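Local coordinates for poly-gamma-glutamate hydrolase (Bacillus phage phiNIT1, PDB 3A9L) that hydrolyses the gamma-glutamyl linkages of bacterial poly-gamma-glutamate as a zinc peptidase, at the zinc ion site and the interface of chains A and B. Sequence-based numbering; all coordinates share one arbitrary frame. Chains: chain A/B, Poly-gamma-glutamate hydrolase.

Contact 1 is the zinc centre inside one subunit, and contact 2 is part of the two-fold symmetric seam between chains A and B; the centres of their C-alpha atoms lie about 25 Å apart. They have no residue in common. The metal site draws A:His103 and A:Gly104 from strand 98-105, A:Glu165 from strand 162-167, and its other residues from loops, whereas the seam uses strand 23-29 of each chain and the segments next to it. All metal ligands seen here come from one chain or from bound small species, so the pairing supplies no ligand to the zinc; any influence on the site would be indirect.

Contact 1: the zinc ion site. Residues chain A 40, 45, 78-79, 103-104, 165. With ZN (zinc ion), chain C; PO4 (phosphate ion), chain D.
Two histidines and a glutamate hold the zinc of this peptidase, and a water and a phosphate oxygen complete a distorted six-coordinate shell. On the protein side the packing is tight. A:His103 and A:His40 both bind through ND1, the ring nitrogen nearer the backbone, with A:His103 ND1 at 2.1 Å from ZN. Each has CG anti to its carbonyl carbon (chi1 -49° in A:His40, -74° in A:His103). A:Glu45 reaches in on an extended chain and chelates with both carboxylate oxygens, OE1 at 2.3 Å from ZN and OE2 at 2.5 Å.

A second shell fixes these ligands. A:His40 NE2 donates to A:Val79 O at 2.6 Å, the acceptor lying in the ring plane while the donor stands above the carbonyl plane. Held at ND1 by the metal and at NE2 by this carbonyl, the ring has little freedom to turn. A:Gly104 N gives A:Glu45 OE1 a nearly straight bond (174° at H), coming from above the carboxylate plane. CD2 of A:His78 sits over the centre of one face of the A:His40 ring.

The other side is looser, with water 1 and a phosphate in place of protein ligands, though protein buries much of the phosphate. Water 1 is shared with A:Gly104 O and A:Glu165 OE1, a carboxylate that could help polarise it. The phosphate, possibly from crystallisation, adds O4 at 2.4 Å from ZN and may occupy part of the substrate's place. A:Glu165 OE2 approaches phosphate O2 at 2.6 Å, a hydrogen bond if one of them carries a proton. A:His78, with CG anti to its backbone N, donates a nearly straight hydrogen bond from NE2 to the zinc-bound phosphate O4, 2.7 Å away and in the imidazole plane.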
loop_
_atom_site.group_PDB
_atom_site.type_symbol
_atom_site.label_atom_id
_atom_site.label_comp_id
_atom_site.label_asym_id
_atom_site.label_seq_id
_atom_site.Cartn_x
_atom_site.Cartn_y
_atom_site.Cartn_z
ATOM N N HIS A 40 -9.309 -10.965 -3.553
ATOM C CA HIS A 40 -10.334 -10.847 -4.610
ATOM C C HIS A 40 -11.041 -9.471 -4.587
ATOM O O HIS A 40 -12.290 -9.359 -4.685
ATOM C CB HIS A 40 -11.304 -12.058 -4.550
ATOM C CG HIS A 40 -10.600 -13.390 -4.475
ATOM N ND1 HIS A 40 -11.128 -14.489 -3.833
ATOM C CD2 HIS A 40 -9.389 -13.784 -4.941
ATOM C CE1 HIS A 40 -10.278 -15.496 -3.891
ATOM N NE2 HIS A 40 -9.206 -15.089 -4.551
ATOM N N GLU A 45 -14.339 -9.496 -6.694
ATOM C CA GLU A 45 -15.516 -9.642 -5.841
ATOM C C GLU A 45 -15.949 -8.287 -5.304
ATOM O O GLU A 45 -15.412 -7.814 -4.267
ATOM C CB GLU A 45 -15.254 -10.614 -4.699
ATOM C CG GLU A 45 -15.359 -12.056 -5.197
ATOM C CD GLU A 45 -14.515 -13.036 -4.430
ATOM O OE1 GLU A 45 -14.220 -12.800 -3.239
ATOM O OE2 GLU A 45 -14.171 -14.093 -5.019
ATOM N N HIS A 78 -9.165 -14.285 -10.604
ATOM C CA HIS A 78 -9.481 -14.997 -9.374
ATOM C C HIS A 78 -8.549 -16.168 -9.168
ATOM O O HIS A 78 -8.529 -17.103 -9.975
ATOM C CB HIS A 78 -10.957 -15.438 -9.348
ATOM C CG HIS A 78 -11.345 -16.190 -8.111
ATOM N ND1 HIS A 78 -11.252 -17.564 -8.016
ATOM C CD2 HIS A 78 -11.844 -15.765 -6.927
ATOM C CE1 HIS A 78 -11.665 -17.951 -6.825
ATOM N NE2 HIS A 78 -12.033 -16.879 -6.144
ATOM N N VAL A 79 -7.773 -16.101 -8.083
ATOM C CA VAL A 79 -7.009 -17.231 -7.610
ATOM C C VAL A 79 -7.531 -17.593 -6.219
ATOM O O VAL A 79 -7.401 -16.837 -5.248
ATOM C CB VAL A 79 -5.475 -16.980 -7.693
ATOM C CG1 VAL A 79 -4.691 -18.069 -7.004
ATOM C CG2 VAL A 79 -5.029 -16.917 -9.196
ATOM N N HIS A 103 -14.560 -11.772 1.357
ATOM C CA HIS A 103 -14.867 -12.463 0.093
ATOM C C HIS A 103 -16.253 -12.236 -0.396
ATOM O O HIS A 103 -17.167 -11.891 0.369
ATOM C CB HIS A 103 -14.626 -13.966 0.216
ATOM C CG HIS A 103 -13.175 -14.334 0.238
ATOM N ND1 HIS A 103 -12.484 -14.673 -0.900
ATOM C CD2 HIS A 103 -12.282 -14.393 1.259
ATOM C CE1 HIS A 103 -11.225 -14.926 -0.583
ATOM N NE2 HIS A 103 -11.080 -14.769 0.720
ATOM N N GLY A 104 -16.424 -12.413 -1.701
ATOM C CA GLY A 104 -17.765 -12.318 -2.296
ATOM C C GLY A 104 -18.192 -13.645 -2.927
ATOM O O GLY A 104 -17.417 -14.266 -3.650
ATOM N N GLU A 165 -17.489 -14.671 3.831
ATOM C CA GLU A 165 -17.879 -14.833 2.431
ATOM C C GLU A 165 -19.247 -14.185 2.298
ATOM O O GLU A 165 -20.231 -14.696 2.850
ATOM C CB GLU A 165 -17.874 -16.323 2.057
ATOM C CG GLU A 165 -16.448 -16.940 1.801
ATOM C CD GLU A 165 -16.045 -17.001 0.332
ATOM O OE1 GLU A 165 -16.813 -16.572 -0.525
ATOM O OE2 GLU A 165 -14.933 -17.457 0.026
HETATM ZN ZN ZN C . -13.089 -14.784 -2.903
HETATM P P PO4 D . -12.491 -18.259 -2.859
HETATM O O1 PO4 D . -12.184 -19.375 -3.835
HETATM O O2 PO4 D . -13.530 -18.666 -1.827
HETATM O O3 PO4 D . -11.189 -17.988 -2.154
HETATM O O4 PO4 D . -12.982 -17.037 -3.585
HETATM O O HOH W 1 -15.083 -15.819 -2.538
#

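Contact 2: the interface of chains A and B. Residues chain A 28-32; chain B 19-20, 23-25.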
loop_
_atom_site.group_PDB
_atom_site.type_symbol
_atom_site.label_atom_id
_atom_site.label_comp_id
_atom_site.label_asym_id
_atom_site.label_seq_id
_atom_site.Cartn_x
_atom_site.Cartn_y
_atom_site.Cartn_z
ATOM N N LYS A 28 -1.140 -1.374 3.396
ATOM C CA LYS A 28 -0.745 -0.471 4.434
ATOM C C LYS A 28 -0.514 -1.282 5.698
ATOM O O LYS A 28 -1.457 -1.771 6.282
ATOM C CB LYS A 28 -1.794 0.661 4.645
ATOM C CG LYS A 28 -1.280 1.745 5.685
ATOM C CD LYS A 28 -2.300 2.837 5.950
ATOM C CE LYS A 28 -1.673 4.015 6.731
ATOM N NZ LYS A 28 -2.630 5.147 6.958
ATOM N N ARG A 29 0.751 -1.447 6.081
ATOM C CA ARG A 29 1.121 -2.148 7.285
ATOM C C ARG A 29 1.253 -1.069 8.371
ATOM O O ARG A 29 2.104 -0.167 8.256
ATOM C CB ARG A 29 2.443 -2.914 7.082
ATOM C CG ARG A 29 2.706 -3.868 8.242
ATOM C CD ARG A 29 4.029 -4.627 8.198
ATOM N NE ARG A 29 4.264 -5.256 9.497
ATOM C CZ ARG A 29 5.454 -5.581 10.007
ATOM N NH1 ARG A 29 6.552 -5.422 9.313
ATOM N NH2 ARG A 29 5.528 -6.123 11.216
ATOM N N GLN A 30 0.404 -1.163 9.395
ATOM C CA GLN A 30 0.246 -0.121 10.391
ATOM C C GLN A 30 -0.221 -0.670 11.736
ATOM O O GLN A 30 -0.545 0.082 12.636
ATOM C CB GLN A 30 -0.704 0.983 9.872
ATOM C CG GLN A 30 -2.178 0.570 9.700
ATOM C CD GLN A 30 -3.107 1.754 9.461
ATOM O OE1 GLN A 30 -2.697 2.925 9.529
ATOM N NE2 GLN A 30 -4.366 1.461 9.169
ATOM N N ASN A 31 -0.218 -1.989 11.868
ATOM C CA ASN A 31 -0.654 -2.660 13.092
ATOM C C ASN A 31 0.117 -3.976 13.282
ATOM O O ASN A 31 0.266 -4.737 12.316
ATOM C CB ASN A 31 -2.175 -2.893 13.048
ATOM C CG ASN A 31 -2.784 -3.197 14.423
ATOM O OD1 ASN A 31 -2.910 -4.365 14.810
ATOM N ND2 ASN A 31 -3.167 -2.154 15.157
ATOM N N PRO A 32 0.628 -4.241 14.514
ATOM C CA PRO A 32 1.256 -5.515 14.866
ATOM C C PRO A 32 0.306 -6.719 14.943
ATOM O O PRO A 32 0.739 -7.863 14.716
ATOM C CB PRO A 32 1.816 -5.244 16.266
ATOM C CG PRO A 32 0.978 -4.119 16.786
ATOM C CD PRO A 32 0.750 -3.266 15.617
ATOM N N VAL B 19 5.145 -1.315 14.722
ATOM C CA VAL B 19 4.565 -0.750 13.509
ATOM C C VAL B 19 3.228 -0.084 13.858
ATOM O O VAL B 19 2.490 -0.588 14.730
ATOM C CB VAL B 19 4.464 -1.800 12.362
ATOM C CG1 VAL B 19 3.668 -3.070 12.828
ATOM C CG2 VAL B 19 3.907 -1.141 11.066
ATOM N N GLY B 20 2.936 1.047 13.224
ATOM C CA GLY B 20 1.719 1.786 13.511
ATOM C C GLY B 20 1.923 2.780 14.647
ATOM O O GLY B 20 1.100 3.643 14.861
ATOM N N TYR B 23 6.447 3.419 13.018
ATOM C CA TYR B 23 6.678 3.378 11.577
ATOM C C TYR B 23 5.530 2.647 10.868
ATOM O O TYR B 23 4.870 1.814 11.467
ATOM C CB TYR B 23 8.038 2.688 11.253
ATOM C CG TYR B 23 7.984 1.155 11.249
ATOM C CD1 TYR B 23 7.661 0.426 10.080
ATOM C CD2 TYR B 23 8.228 0.433 12.418
ATOM C CE1 TYR B 23 7.592 -1.006 10.112
ATOM C CE2 TYR B 23 8.174 -0.946 12.456
ATOM C CZ TYR B 23 7.880 -1.672 11.304
ATOM O OH TYR B 23 7.813 -3.054 11.399
ATOM N N ASN B 24 5.284 2.997 9.611
ATOM C CA ASN B 24 4.334 2.229 8.784
ATOM C C ASN B 24 4.927 2.116 7.380
ATOM O O ASN B 24 5.962 2.750 7.091
ATOM C CB ASN B 24 2.866 2.767 8.853
ATOM C CG ASN B 24 2.626 4.044 8.033
ATOM O OD1 ASN B 24 3.430 4.422 7.167
ATOM N ND2 ASN B 24 1.485 4.697 8.291
ATOM N N ILE B 25 4.300 1.283 6.544
ATOM C CA ILE B 25 4.738 1.025 5.186
ATOM C C ILE B 25 3.457 1.098 4.349
ATOM O O ILE B 25 2.439 0.477 4.711
ATOM C CB ILE B 25 5.389 -0.381 5.009
ATOM C CG1 ILE B 25 6.437 -0.651 6.115
ATOM C CG2 ILE B 25 5.936 -0.505 3.560
ATOM C CD1 ILE B 25 7.321 -1.912 6.006
HETATM O O HOH W 2 -0.284 4.340 10.368
HETATM O O HOH W 3 -0.166 6.762 7.528
#
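Backbone pairing comes first. Strand 23-29 of chain A meets strand 23-29 of chain B in an antiparallel bridge between A:Arg29 and B:Ile25. A:Arg29 N donates to B:Ile25 O at 2.9 Å, nearly along the C=O axis, and B:Ile25 N returns a bond to A:Arg29 O at 3.1 Å, in the carbonyl plane. The two bonds, both between main-chain atoms, fix how the strands are aligned here.

Van der Waals packing gathers around B:Val19. Its CG1 occupies the crowded position between backbone N and carbonyl carbon (chi1 55°), which sends the two methyls to different targets. CG1 lies against the A:Asn31-A:Pro32 peptide, 3.7 Å from A:Pro32 N, and also makes apolar contact with the proline ring; the valine and proline slide past each other in opposite directions. CG2 rests 3.5 Å from A:Arg29 O and has its own apolar contact with A:Gln30 CA. The extended A:Arg29 chain (chi1 -169°) crosses the valine at about a right angle, so that B:Val19 CB lies over the rim of one guanidinium face.

Beyond the valine, the tip of the arginine reaches the phenol tip of B:Tyr23. A:Arg29 NH1 is 3.4 Å from B:Tyr23 OH, a loose polar approach with the guanidinium and ring planes almost perpendicular at 88°.

Water links the remaining polar groups. B:Asn24 ND2, the amide nitrogen, holds water 2 at 2.8 Å, and that water continues to A:Gln30 OE1. The same nitrogen holds water 3, which A:Lys28 NZ contacts at 3.0 Å from the end of its extended chain. The lysine and asparagine cross obliquely, leaving solvent to join their polar tips.

Repeated by the two-fold axis, this patch joins the edge strands of the two subunits and may support a dimer, though the structure alone does not show that it persists in solution.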